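Long-range contacts in leucine aminopeptidase (PDB 5GNE), which is an aminopeptidase of Legionella pneumophila that probably uses zinc to release amino acids from the N-termini of peptides: residues 127-132 / 168-173; 140-145 / 157-162; 268-273 / 332-337; 279-284 / 306-311. All coordinates share one frame; numbering follows the deposited sequence.

Interaction 1: residues 127-132 / 168-173; sequences RSAKSR and FIQPSV
In Gln170, chi1 of 177° sets CG anti to the backbone N; with the chain extended beyond CG, the carboxamide lies alongside Ala129. Its NE2 donates to Arg127 O at 3.2 Å, in a bent bond whose donor stands above the carbonyl plane. Gln170 N makes a straighter hydrogen bond, 3.2 Å to Ala129 O. The short methyl of Ala129 lets the loop come close to both the Gln170 amide and the Phe168 ring: its CB lies 3.4 Å from Gln170 OE1 and 3.7 Å from Phe168 CD1. The Lys130 side chain meets the edge of the Phe168 ring through its CG, 3.9 Å from Phe168 CE1. Ile169 turns CG1 between its backbone N and carbonyl carbon (chi1 52°), and CD1 beyond it rests 3.1 Å from Lys130 O. The loop keeps its shape through a type I turn, Ser128 to Ser131, and an ST turn in which Ser128 OG, also bonded to Asp196, accepts from Lys130 N; Ser131, its OG bonded to Asn126, is N-cap of helix 132-151. Arg127 bonds the carbonyls of Ile192, Pro200 and Gly201, and its side chain lies about 6 Å from those of the zinc ligands His191 and Asp204. Because NE2 also bonds Gly134 O and OE1 accepts from Ala237 N, the buried amide of Gln170 is satisfied at both ends and its flip state is fixed, joining the 127-132 loop to strand 170-177.

Interaction 2: residues 140-145 / 157-162; sequences WFKQQF and VESYFV
Lys142 is the first residue of helix 140-145 to reach the strand, and its long chain is used twice. Lys142 CD lies 3.4 Å from Phe161 CZ, the two side chains crossing at about a right angle, so the methylene chain gives the exposed ring an apolar neighbour. The chain then bends at its last torsion (chi4 -77°), bringing NZ to Ser159 OG, to which it donates at 2.8 Å. Asp146, one helical turn on, completes the polar group: it forms a salt bridge with Lys142 NZ and a hydrogen bond with Ser159 OG. A small hydroxyl suits Ser159, since it can accept from the lysine while also bonding the aspartate. Three residues later comes Phe145, whose large apolar ring suits a buried place between Val157 and Phe220. Phe145 CE2 approaches Glu158 O at 3.5 Å, while Val157 CB meets the ring edge near its plane, 4.0 Å from CE2. The helix runs nearly antiparallel to strand 157-162, with axes 9.1 Å apart at closest approach. This strand is the outermost of the large mixed sheet, hydrogen-bonded to strand 170-177; Phe145 also touches Thr175 of that neighbour and Phe220 of helix 202-221, which packs beside helix 132-151.

Interaction 3: residues 268-273 / 332-337; sequences AGYRAN and SATTLD
Ala333 makes the close part of this contact, its methyl pressed into the backbone of 268-273. Ala333 CB lies 3.3 Å from Tyr270 O, 3.8 Å from Gly269 N and 4.0 Å from Ala268 C, and the two chains come within 4.8 Å between the CA atoms of Ala268 and Ala333. A methyl suits this spot because it can meet peptide groups closely, and Gly269 adds no side chain of its own. No hydrogen bond crosses between the segments; Ala268 N and Gly269 N bond instead to Ser207 OG and Asp203 OD1, outside the two segments. Farther along, the contact narrows to Thr334 CG2, which meets both Tyr270 O and the ring edge. With chi1 59°, CG2 stands anti to the carbonyl carbon, facing Tyr270 and lying in the plane of its ring, 3.6 Å from Tyr270 CD2. The tyrosine is partly exposed, and beyond this point the chains diverge toward the solvent-exposed Asn273 and Asp337. The two loops follow the neighbouring parallel strands 259-264 and 328-332. Loops gathered at the C-terminal ends of central parallel strands, next to the metal ligand Asp266, are characteristic of the alpha/beta fold of M28 zinc exopeptidases.

Interaction 4: residues 279-284 / 306-311; sequences IWLLKD and VGYTKC
Trp280 and Gly307 face each other in the parallel strand pair of a beta-alpha-beta unit, strand 279-282, helix 288-302, strand 306-309. The indole leans across the second strand, with Trp280 CD1 only 3.4 Å from Tyr308 N; glycine suits position 307 because it puts no side chain where the indole lies. Farther along this face Leu282 and Thr309 stand side by side, pointing the same way, and Leu282 CD2 goes on to touch Cys311 CB at 3.6 Å, next to the Cys311-Cys315 disulfide. On the other face lie Leu281, Val306 and Tyr308. Leu281 and Tyr308 are side by side, Leu281 CB to Tyr308 CE2 3.9 Å, whereas Leu281 meets Val306 obliquely; helix 288-302 packs here, its Ala295 touching both Leu281 and Tyr308. At the exposed margin Lys283 crosses Tyr308 at about a right angle, Lys283 CE to Tyr308 CB 3.7 Å. Gly307 holds the backbones together from both its N and its O, donating to Ile279 O and accepting from Leu281 N at 2.8 Å, and Thr309 repeats the pattern with Leu281 and Lys283. The strand directions differ by 43°, a marked twist. Past the strands, Asp284 turns CG between its backbone N and carbonyl carbon (chi1 47°), and OD2 accepts a weak hydrogen bond from Cys311 N at 3.4 Å while lying 3.2 Å from Lys310 CD.

Overall arrangement
Interactions 1, 2 and 4 all reach the mixed sheet: interaction 2 at one outermost strand, interaction 1 on the strand beside it, interaction 4 at the opposite margin, 29 to 30 Å away between centres. Interactions 1 and 2 touch through the paired strands 157-164 and 170-177, with Pro171 and Val173 against Phe161. Interactions 3 and 4 also touch, Ser332 N probably bonding Trp280 O, and interaction 4 is nested within the loop that interaction 3 closes. Interaction 3 is buried and holds by van der Waals contact; interaction 2, at the surface, combines a lysine-serine hydrogen bond, backed by Asp146, with aromatic packing; interactions 1 and 4, partly buried, rely on hydrogen bonds to backbone atoms.

Interaction 1: residues 127-132 / 168-173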
loop_
_atom_site.group_PDB
_atom_site.type_symbol
_atom_site.label_atom_id
_atom_site.label_comp_id
_atom_site.label_asym_id
_atom_site.label_seq_id
_atom_site.Cartn_x
_atom_site.Cartn_y
_atom_site.Cartn_z
ATOM N N ARG A 127 -14.249 6.797 -0.236
ATOM C CA ARG A 127 -14.009 5.381 -0.489
ATOM C C ARG A 127 -13.769 4.645 0.851
ATOM O O ARG A 127 -12.858 3.816 0.977
ATOM C CB ARG A 127 -12.810 5.201 -1.420
ATOM C CG ARG A 127 -12.931 5.795 -2.801
ATOM C CD ARG A 127 -11.610 5.678 -3.566
ATOM N NE ARG A 127 -10.916 6.965 -3.567
ATOM C CZ ARG A 127 -9.731 7.191 -3.015
ATOM N NH1 ARG A 127 -9.057 6.226 -2.436
ATOM N NH2 ARG A 127 -9.205 8.393 -3.068
ATOM N N SER A 128 -14.604 4.936 1.843
ATOM C CA SER A 128 -14.451 4.380 3.189
ATOM C C SER A 128 -14.717 2.877 3.271
ATOM O O SER A 128 -15.592 2.364 2.591
ATOM C CB SER A 128 -15.380 5.112 4.149
ATOM O OG SER A 128 -15.660 4.319 5.284
ATOM N N ALA A 129 -13.986 2.177 4.133
ATOM C CA ALA A 129 -14.168 0.738 4.267
ATOM C C ALA A 129 -15.540 0.357 4.818
ATOM O O ALA A 129 -15.940 -0.803 4.727
ATOM C CB ALA A 129 -13.057 0.134 5.146
ATOM N N LYS A 130 -16.244 1.322 5.401
ATOM C CA LYS A 130 -17.593 1.086 5.906
ATOM C C LYS A 130 -18.688 1.439 4.903
ATOM O O LYS A 130 -19.828 1.005 5.070
ATOM C CB LYS A 130 -17.866 1.889 7.185
ATOM C CG LYS A 130 -17.003 1.581 8.375
ATOM C CD LYS A 130 -17.370 2.491 9.550
ATOM C CE LYS A 130 -17.468 1.695 10.857
ATOM N NZ LYS A 130 -18.156 2.439 11.958
ATOM N N SER A 131 -18.375 2.232 3.878
ATOM C CA SER A 131 -19.451 2.790 3.054
ATOM C C SER A 131 -19.673 1.991 1.773
ATOM O O SER A 131 -18.847 1.174 1.368
ATOM C CB SER A 131 -19.186 4.265 2.708
ATOM O OG SER A 131 -18.178 4.413 1.721
ATOM N N ARG A 132 -20.825 2.224 1.163
ATOM C CA ARG A 132 -21.201 1.602 -0.092
ATOM C C ARG A 132 -20.252 2.056 -1.206
ATOM O O ARG A 132 -19.809 1.244 -2.024
ATOM C CB ARG A 132 -22.668 1.912 -0.410
ATOM C CG ARG A 132 -23.272 1.083 -1.538
ATOM C CD ARG A 132 -22.952 -0.414 -1.314
ATOM N NE ARG A 132 -23.412 -1.312 -2.387
ATOM C CZ ARG A 132 -23.054 -1.253 -3.670
ATOM N NH1 ARG A 132 -22.263 -0.295 -4.094
ATOM N NH2 ARG A 132 -23.520 -2.139 -4.544
ATOM N N PHE A 168 -15.270 -5.117 8.142
ATOM C CA PHE A 168 -15.477 -4.089 7.113
ATOM C C PHE A 168 -16.020 -4.636 5.799
ATOM O O PHE A 168 -15.460 -5.569 5.230
ATOM C CB PHE A 168 -14.168 -3.339 6.877
ATOM C CG PHE A 168 -13.724 -2.510 8.054
ATOM C CD1 PHE A 168 -14.349 -1.304 8.348
ATOM C CD2 PHE A 168 -12.733 -2.964 8.908
ATOM C CE1 PHE A 168 -13.942 -0.531 9.448
ATOM C CE2 PHE A 168 -12.329 -2.204 10.010
ATOM C CZ PHE A 168 -12.931 -0.990 10.280
ATOM N N ILE A 169 -17.099 -4.037 5.304
ATOM C CA ILE A 169 -17.731 -4.520 4.078
ATOM C C ILE A 169 -16.856 -4.347 2.832
ATOM O O ILE A 169 -17.042 -5.033 1.836
ATOM C CB ILE A 169 -19.107 -3.841 3.842
ATOM C CG1 ILE A 169 -18.999 -2.320 3.906
ATOM C CG2 ILE A 169 -20.129 -4.322 4.852
ATOM C CD1 ILE A 169 -20.261 -1.607 3.437
ATOM N N GLN A 170 -15.904 -3.432 2.873
ATOM C CA GLN A 170 -15.025 -3.231 1.726
ATOM C C GLN A 170 -13.956 -4.326 1.657
ATOM O O GLN A 170 -13.175 -4.498 2.585
ATOM C CB GLN A 170 -14.378 -1.846 1.808
ATOM C CG GLN A 170 -13.387 -1.536 0.711
ATOM C CD GLN A 170 -12.611 -0.277 1.008
ATOM O OE1 GLN A 170 -11.853 -0.220 1.969
ATOM N NE2 GLN A 170 -12.799 0.738 0.198
ATOM N N PRO A 171 -13.904 -5.068 0.542
ATOM C CA PRO A 171 -12.892 -6.120 0.426
ATOM C C PRO A 171 -11.622 -5.596 -0.224
ATOM O O PRO A 171 -11.659 -4.548 -0.891
ATOM C CB PRO A 171 -13.558 -7.135 -0.497
ATOM C CG PRO A 171 -14.336 -6.284 -1.403
ATOM C CD PRO A 171 -14.811 -5.075 -0.613
ATOM N N SER A 172 -10.525 -6.322 -0.060
ATOM C CA SER A 172 -9.332 -6.055 -0.839
ATOM C C SER A 172 -9.466 -6.731 -2.202
ATOM O O SER A 172 -10.232 -7.679 -2.344
ATOM C CB SER A 172 -8.106 -6.589 -0.102
ATOM O OG SER A 172 -7.815 -5.766 1.000
ATOM N N VAL A 173 -8.665 -6.313 -3.174
ATOM C CA VAL A 173 -8.674 -6.960 -4.471
ATOM C C VAL A 173 -7.270 -7.341 -4.882
ATOM O O VAL A 173 -6.386 -6.485 -4.978
ATOM C CB VAL A 173 -9.263 -6.047 -5.540
ATOM C CG1 VAL A 173 -9.269 -6.762 -6.892
ATOM C CG2 VAL A 173 -10.662 -5.568 -5.138
#

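Interaction 2: residues 140-145 / 157-162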
loop_
_atom_site.group_PDB
_atom_site.type_symbol
_atom_site.label_atom_id
_atom_site.label_comp_id
_atom_site.label_asym_id
_atom_site.label_seq_id
_atom_site.Cartn_x
_atom_site.Cartn_y
_atom_site.Cartn_z
ATOM N N TRP A 140 -15.050 -1.748 -8.696
ATOM C CA TRP A 140 -14.551 -1.040 -9.866
ATOM C C TRP A 140 -13.136 -1.500 -10.259
ATOM O O TRP A 140 -12.869 -1.855 -11.409
ATOM C CB TRP A 140 -14.591 0.464 -9.608
ATOM C CG TRP A 140 -14.215 1.267 -10.793
ATOM C CD1 TRP A 140 -15.019 1.596 -11.850
ATOM C CD2 TRP A 140 -12.944 1.870 -11.052
ATOM N NE1 TRP A 140 -14.326 2.359 -12.748
ATOM C CE2 TRP A 140 -13.047 2.538 -12.293
ATOM C CE3 TRP A 140 -11.726 1.908 -10.359
ATOM C CZ2 TRP A 140 -11.982 3.242 -12.857
ATOM C CZ3 TRP A 140 -10.660 2.601 -10.926
ATOM C CH2 TRP A 140 -10.796 3.256 -12.164
ATOM N N PHE A 141 -12.236 -1.481 -9.288
ATOM C CA PHE A 141 -10.853 -1.838 -9.518
ATOM C C PHE A 141 -10.737 -3.224 -10.118
ATOM O O PHE A 141 -10.032 -3.419 -11.111
ATOM C CB PHE A 141 -10.071 -1.769 -8.199
ATOM C CG PHE A 141 -8.635 -2.179 -8.316
ATOM C CD1 PHE A 141 -8.263 -3.507 -8.135
ATOM C CD2 PHE A 141 -7.656 -1.234 -8.572
ATOM C CE1 PHE A 141 -6.944 -3.900 -8.235
ATOM C CE2 PHE A 141 -6.326 -1.595 -8.661
ATOM C CZ PHE A 141 -5.961 -2.943 -8.495
ATOM N N LYS A 142 -11.473 -4.175 -9.541
ATOM C CA LYS A 142 -11.423 -5.569 -9.985
ATOM C C LYS A 142 -11.834 -5.641 -11.443
ATOM O O LYS A 142 -11.200 -6.302 -12.266
ATOM C CB LYS A 142 -12.329 -6.463 -9.130
ATOM C CG LYS A 142 -12.055 -7.957 -9.346
ATOM C CD LYS A 142 -13.156 -8.870 -8.819
ATOM C CE LYS A 142 -12.816 -10.332 -9.089
ATOM N NZ LYS A 142 -13.054 -10.707 -10.520
ATOM N N GLN A 143 -12.920 -4.963 -11.745
ATOM C CA GLN A 143 -13.468 -4.975 -13.086
ATOM C C GLN A 143 -12.540 -4.275 -14.083
ATOM O O GLN A 143 -12.452 -4.696 -15.239
ATOM C CB GLN A 143 -14.857 -4.353 -13.060
ATOM C CG GLN A 143 -15.327 -3.786 -14.356
ATOM C CD GLN A 143 -16.571 -2.972 -14.147
ATOM O OE1 GLN A 143 -17.618 -3.508 -13.783
ATOM N NE2 GLN A 143 -16.459 -1.658 -14.322
ATOM N N GLN A 144 -11.838 -3.225 -13.645
ATOM C CA GLN A 144 -10.832 -2.578 -14.508
ATOM C C GLN A 144 -9.736 -3.568 -14.902
ATOM O O GLN A 144 -9.230 -3.545 -16.021
ATOM C CB GLN A 144 -10.185 -1.371 -13.831
ATOM C CG GLN A 144 -11.114 -0.236 -13.507
ATOM C CD GLN A 144 -11.748 0.368 -14.738
ATOM O OE1 GLN A 144 -12.952 0.241 -14.938
ATOM N NE2 GLN A 144 -10.942 1.020 -15.574
ATOM N N PHE A 145 -9.380 -4.451 -13.979
ATOM C CA PHE A 145 -8.365 -5.446 -14.276
ATOM C C PHE A 145 -8.940 -6.493 -15.219
ATOM O O PHE A 145 -8.366 -6.758 -16.276
ATOM C CB PHE A 145 -7.852 -6.121 -12.997
ATOM C CG PHE A 145 -6.809 -7.179 -13.252
ATOM C CD1 PHE A 145 -5.466 -6.841 -13.321
ATOM C CD2 PHE A 145 -7.172 -8.513 -13.444
ATOM C CE1 PHE A 145 -4.497 -7.822 -13.569
ATOM C CE2 PHE A 145 -6.211 -9.495 -13.689
ATOM C CZ PHE A 145 -4.878 -9.147 -13.756
ATOM N N VAL A 157 -4.227 -14.955 -16.268
ATOM C CA VAL A 157 -4.505 -14.021 -15.188
ATOM C C VAL A 157 -5.428 -14.587 -14.116
ATOM O O VAL A 157 -5.967 -15.683 -14.249
ATOM C CB VAL A 157 -5.159 -12.733 -15.718
ATOM C CG1 VAL A 157 -4.245 -12.048 -16.687
ATOM C CG2 VAL A 157 -6.491 -13.060 -16.394
ATOM N N GLU A 158 -5.563 -13.833 -13.030
ATOM C CA GLU A 158 -6.502 -14.168 -11.975
ATOM C C GLU A 158 -6.887 -12.885 -11.239
ATOM O O GLU A 158 -6.095 -11.924 -11.204
ATOM C CB GLU A 158 -5.859 -15.176 -11.043
ATOM C CG GLU A 158 -6.781 -16.167 -10.399
ATOM C CD GLU A 158 -6.000 -17.141 -9.530
ATOM O OE1 GLU A 158 -4.757 -17.223 -9.699
ATOM O OE2 GLU A 158 -6.628 -17.844 -8.708
ATOM N N SER A 159 -8.113 -12.820 -10.724
ATOM C CA SER A 159 -8.508 -11.725 -9.827
ATOM C C SER A 159 -9.524 -12.217 -8.804
ATOM O O SER A 159 -10.461 -12.917 -9.150
ATOM C CB SER A 159 -9.060 -10.525 -10.606
ATOM O OG SER A 159 -10.332 -10.805 -11.161
ATOM N N TYR A 160 -9.326 -11.863 -7.538
ATOM C CA TYR A 160 -10.275 -12.237 -6.493
ATOM C C TYR A 160 -10.351 -11.241 -5.364
ATOM O O TYR A 160 -9.405 -10.505 -5.108
ATOM C CB TYR A 160 -9.937 -13.606 -5.929
ATOM C CG TYR A 160 -8.489 -13.798 -5.577
ATOM C CD1 TYR A 160 -7.552 -14.111 -6.560
ATOM C CD2 TYR A 160 -8.047 -13.694 -4.265
ATOM C CE1 TYR A 160 -6.213 -14.310 -6.239
ATOM C CE2 TYR A 160 -6.718 -13.897 -3.938
ATOM C CZ TYR A 160 -5.803 -14.207 -4.922
ATOM O OH TYR A 160 -4.476 -14.413 -4.600
ATOM N N PHE A 161 -11.494 -11.215 -4.694
ATOM C CA PHE A 161 -11.636 -10.477 -3.458
ATOM C C PHE A 161 -11.003 -11.224 -2.313
ATOM O O PHE A 161 -11.050 -12.444 -2.265
ATOM C CB PHE A 161 -13.097 -10.211 -3.161
ATOM C CG PHE A 161 -13.746 -9.359 -4.184
ATOM C CD1 PHE A 161 -13.396 -8.026 -4.302
ATOM C CD2 PHE A 161 -14.684 -9.894 -5.062
ATOM C CE1 PHE A 161 -13.982 -7.221 -5.265
ATOM C CE2 PHE A 161 -15.279 -9.093 -6.039
ATOM C CZ PHE A 161 -14.929 -7.753 -6.139
ATOM N N VAL A 162 -10.400 -10.480 -1.396
ATOM C CA VAL A 162 -10.012 -11.013 -0.108
ATOM C C VAL A 162 -10.766 -10.261 0.989
ATOM O O VAL A 162 -10.584 -9.069 1.166
ATOM C CB VAL A 162 -8.514 -10.917 0.121
ATOM C CG1 VAL A 162 -8.186 -11.307 1.567
ATOM C CG2 VAL A 162 -7.775 -11.831 -0.876
#

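Interaction 3: residues 268-273 / 332-337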
loop_
_atom_site.group_PDB
_atom_site.type_symbol
_atom_site.label_atom_id
_atom_site.label_comp_id
_atom_site.label_asym_id
_atom_site.label_seq_id
_atom_site.Cartn_x
_atom_site.Cartn_y
_atom_site.Cartn_z
ATOM N N ALA A 268 1.420 8.987 -4.328
ATOM C CA ALA A 268 2.363 9.097 -5.438
ATOM C C ALA A 268 2.152 10.329 -6.321
ATOM O O ALA A 268 2.610 10.342 -7.467
ATOM C CB ALA A 268 2.294 7.857 -6.279
ATOM N N GLY A 269 1.410 11.324 -5.840
ATOM C CA GLY A 269 0.972 12.380 -6.733
ATOM C C GLY A 269 1.067 13.838 -6.341
ATOM O O GLY A 269 0.725 14.710 -7.136
ATOM N N TYR A 270 1.542 14.121 -5.140
ATOM C CA TYR A 270 1.571 15.491 -4.665
ATOM C C TYR A 270 2.986 15.973 -4.532
ATOM O O TYR A 270 3.816 15.318 -3.906
ATOM C CB TYR A 270 0.858 15.628 -3.331
ATOM C CG TYR A 270 1.037 16.987 -2.673
ATOM C CD1 TYR A 270 0.289 18.078 -3.070
ATOM C CD2 TYR A 270 1.943 17.167 -1.635
ATOM C CE1 TYR A 270 0.430 19.318 -2.460
ATOM C CE2 TYR A 270 2.098 18.403 -1.024
ATOM C CZ TYR A 270 1.338 19.471 -1.441
ATOM O OH TYR A 270 1.493 20.689 -0.832
ATOM N N ARG A 271 3.263 17.122 -5.135
ATOM C CA ARG A 271 4.550 17.748 -4.941
ATOM C C ARG A 271 4.412 18.939 -4.025
ATOM O O ARG A 271 3.488 19.724 -4.169
ATOM C CB ARG A 271 5.177 18.171 -6.264
ATOM C CG ARG A 271 5.555 17.007 -7.132
ATOM C CD ARG A 271 6.531 17.473 -8.171
ATOM N NE ARG A 271 6.840 16.454 -9.164
ATOM C CZ ARG A 271 7.221 16.737 -10.400
ATOM N NH1 ARG A 271 7.355 18.005 -10.767
ATOM N NH2 ARG A 271 7.493 15.769 -11.260
ATOM N N ALA A 272 5.303 19.030 -3.045
ATOM C CA ALA A 272 5.313 20.155 -2.120
ATOM C C ALA A 272 5.667 21.430 -2.898
ATOM O O ALA A 272 4.963 22.438 -2.810
ATOM C CB ALA A 272 6.296 19.910 -0.991
ATOM N N ASN A 273 6.772 21.375 -3.640
ATOM C CA ASN A 273 7.105 22.387 -4.639
ATOM C C ASN A 273 6.870 21.803 -6.026
ATOM O O ASN A 273 7.585 20.897 -6.446
ATOM C CB ASN A 273 8.552 22.853 -4.486
ATOM C CG ASN A 273 8.965 22.992 -3.030
ATOM O OD1 ASN A 273 8.485 23.875 -2.315
ATOM N ND2 ASN A 273 9.864 22.123 -2.586
ATOM N N SER A 332 7.838 7.352 -2.080
ATOM C CA SER A 332 6.811 8.312 -1.686
ATOM C C SER A 332 6.948 9.721 -2.318
ATOM O O SER A 332 8.047 10.228 -2.534
ATOM C CB SER A 332 6.816 8.417 -0.168
ATOM O OG SER A 332 5.770 9.241 0.277
ATOM N N ALA A 333 5.802 10.348 -2.576
ATOM C CA ALA A 333 5.714 11.690 -3.149
ATOM C C ALA A 333 6.358 12.799 -2.308
ATOM O O ALA A 333 6.882 13.761 -2.861
ATOM C CB ALA A 333 4.241 12.040 -3.421
ATOM N N THR A 334 6.318 12.664 -0.984
ATOM C CA THR A 334 6.776 13.724 -0.071
ATOM C C THR A 334 7.701 13.186 1.020
ATOM O O THR A 334 7.721 11.979 1.274
ATOM C CB THR A 334 5.593 14.443 0.616
ATOM O OG1 THR A 334 4.827 13.484 1.350
ATOM C CG2 THR A 334 4.687 15.108 -0.401
ATOM N N THR A 335 8.516 14.069 1.601
ATOM C CA THR A 335 9.253 13.781 2.839
ATOM C C THR A 335 8.317 13.995 4.006
ATOM O O THR A 335 7.279 14.628 3.847
ATOM C CB THR A 335 10.477 14.673 3.031
ATOM O OG1 THR A 335 11.186 14.788 1.800
ATOM C CG2 THR A 335 11.425 14.093 4.085
ATOM N N LEU A 336 8.701 13.524 5.185
ATOM C CA LEU A 336 7.884 13.715 6.371
ATOM C C LEU A 336 7.803 15.168 6.888
ATOM O O LEU A 336 6.899 15.500 7.657
ATOM C CB LEU A 336 8.387 12.795 7.481
ATOM C CG LEU A 336 7.516 12.842 8.724
ATOM C CD1 LEU A 336 6.095 12.460 8.339
ATOM C CD2 LEU A 336 8.069 11.894 9.762
ATOM N N ASP A 337 8.707 16.045 6.468
ATOM C CA ASP A 337 8.582 17.436 6.902
ATOM C C ASP A 337 7.950 18.410 5.903
ATOM O O ASP A 337 7.213 19.300 6.327
ATOM C CB ASP A 337 9.925 17.971 7.401
ATOM C CG ASP A 337 10.506 17.116 8.513
ATOM O OD1 ASP A 337 9.846 17.025 9.569
ATOM O OD2 ASP A 337 11.610 16.557 8.350
#

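Interaction 4: residues 279-284 / 306-311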
loop_
_atom_site.group_PDB
_atom_site.type_symbol
_atom_site.label_atom_id
_atom_site.label_comp_id
_atom_site.label_asym_id
_atom_site.label_seq_id
_atom_site.Cartn_x
_atom_site.Cartn_y
_atom_site.Cartn_z
ATOM N N ILE A 279 11.935 12.148 -5.750
ATOM C CA ILE A 279 11.137 11.082 -5.150
ATOM C C ILE A 279 11.861 10.536 -3.911
ATOM O O ILE A 279 13.068 10.307 -3.925
ATOM C CB ILE A 279 10.826 9.982 -6.166
ATOM C CG1 ILE A 279 9.919 10.574 -7.255
ATOM C CG2 ILE A 279 10.132 8.809 -5.490
ATOM C CD1 ILE A 279 9.548 9.624 -8.394
ATOM N N TRP A 280 11.107 10.327 -2.840
ATOM C CA TRP A 280 11.678 9.929 -1.555
ATOM C C TRP A 280 11.432 8.448 -1.258
ATOM O O TRP A 280 10.323 7.944 -1.419
ATOM C CB TRP A 280 11.086 10.799 -0.432
ATOM C CG TRP A 280 11.619 12.206 -0.413
ATOM C CD1 TRP A 280 12.736 12.640 0.215
ATOM C CD2 TRP A 280 11.074 13.345 -1.106
ATOM N NE1 TRP A 280 12.912 13.991 -0.009
ATOM C CE2 TRP A 280 11.914 14.439 -0.829
ATOM C CE3 TRP A 280 9.962 13.539 -1.928
ATOM C CZ2 TRP A 280 11.665 15.721 -1.333
ATOM C CZ3 TRP A 280 9.721 14.814 -2.438
ATOM C CH2 TRP A 280 10.567 15.885 -2.136
ATOM N N LEU A 281 12.483 7.768 -0.811
ATOM C CA LEU A 281 12.398 6.377 -0.401
ATOM C C LEU A 281 12.366 6.318 1.106
ATOM O O LEU A 281 13.045 7.115 1.767
ATOM C CB LEU A 281 13.598 5.585 -0.921
ATOM C CG LEU A 281 13.755 5.568 -2.442
ATOM C CD1 LEU A 281 14.981 4.776 -2.847
ATOM C CD2 LEU A 281 12.498 5.000 -3.101
ATOM N N LEU A 282 11.625 5.352 1.649
ATOM C CA LEU A 282 11.501 5.227 3.096
ATOM C C LEU A 282 12.602 4.346 3.591
ATOM O O LEU A 282 12.978 3.409 2.900
ATOM C CB LEU A 282 10.155 4.648 3.482
ATOM C CG LEU A 282 9.099 5.735 3.653
ATOM C CD1 LEU A 282 8.479 6.147 2.320
ATOM C CD2 LEU A 282 8.052 5.295 4.648
ATOM N N LYS A 283 13.175 4.657 4.751
ATOM C CA LYS A 283 14.263 3.806 5.213
ATOM C C LYS A 283 13.932 2.919 6.415
ATOM O O LYS A 283 14.747 2.075 6.782
ATOM C CB LYS A 283 15.525 4.614 5.525
ATOM C CG LYS A 283 15.409 6.112 5.633
ATOM C CD LYS A 283 16.813 6.658 5.945
ATOM C CE LYS A 283 16.891 8.172 5.979
ATOM N NZ LYS A 283 18.173 8.623 6.604
ATOM N N ASP A 284 12.782 3.098 7.053
ATOM C CA ASP A 284 12.420 2.140 8.097
ATOM C C ASP A 284 11.299 1.181 7.656
ATOM O O ASP A 284 10.429 1.517 6.854
ATOM C CB ASP A 284 12.090 2.864 9.421
ATOM C CG ASP A 284 11.167 4.052 9.246
ATOM O OD1 ASP A 284 10.071 3.883 8.684
ATOM O OD2 ASP A 284 11.548 5.164 9.694
ATOM N N VAL A 306 17.129 11.295 -5.894
ATOM C CA VAL A 306 16.625 10.332 -4.920
ATOM C C VAL A 306 16.743 10.860 -3.502
ATOM O O VAL A 306 17.852 11.043 -3.008
ATOM C CB VAL A 306 17.388 9.029 -4.992
ATOM C CG1 VAL A 306 16.837 8.048 -3.958
ATOM C CG2 VAL A 306 17.327 8.459 -6.398
ATOM N N GLY A 307 15.613 11.130 -2.858
ATOM C CA GLY A 307 15.604 11.474 -1.444
ATOM C C GLY A 307 15.258 10.335 -0.487
ATOM O O GLY A 307 14.895 9.231 -0.904
ATOM N N TYR A 308 15.398 10.596 0.807
ATOM C CA TYR A 308 15.055 9.625 1.839
ATOM C C TYR A 308 14.219 10.277 2.940
ATOM O O TYR A 308 14.363 11.459 3.240
ATOM C CB TYR A 308 16.313 8.973 2.419
ATOM C CG TYR A 308 17.003 8.080 1.412
ATOM C CD1 TYR A 308 18.032 8.567 0.610
ATOM C CD2 TYR A 308 16.617 6.754 1.246
ATOM C CE1 TYR A 308 18.656 7.757 -0.329
ATOM C CE2 TYR A 308 17.233 5.936 0.316
ATOM C CZ TYR A 308 18.250 6.437 -0.473
ATOM O OH TYR A 308 18.861 5.615 -1.398
ATOM N N THR A 309 13.315 9.496 3.513
ATOM C CA THR A 309 12.433 9.961 4.578
ATOM C C THR A 309 12.154 8.848 5.600
ATOM O O THR A 309 12.477 7.672 5.365
ATOM C CB THR A 309 11.120 10.534 3.979
ATOM O OG1 THR A 309 10.287 11.041 5.024
ATOM C CG2 THR A 309 10.360 9.486 3.189
ATOM N N LYS A 310 11.616 9.226 6.753
ATOM C CA LYS A 310 11.243 8.263 7.787
ATOM C C LYS A 310 9.744 8.364 8.064
ATOM O O LYS A 310 9.100 9.334 7.660
ATOM C CB LYS A 310 12.045 8.477 9.077
ATOM C CG LYS A 310 13.507 7.999 9.044
ATOM C CD LYS A 310 13.859 7.231 10.340
ATOM C CE LYS A 310 15.355 6.923 10.493
ATOM N NZ LYS A 310 15.652 6.261 11.804
ATOM N N CYS A 311 9.180 7.309 8.650
ATOM C CA CYS A 311 7.743 7.229 8.924
ATOM C C CYS A 311 7.466 6.861 10.375
ATOM O O CYS A 311 8.316 6.302 11.054
ATOM C CB CYS A 311 7.053 6.204 7.996
ATOM S SG CYS A 311 5.267 6.427 7.958
#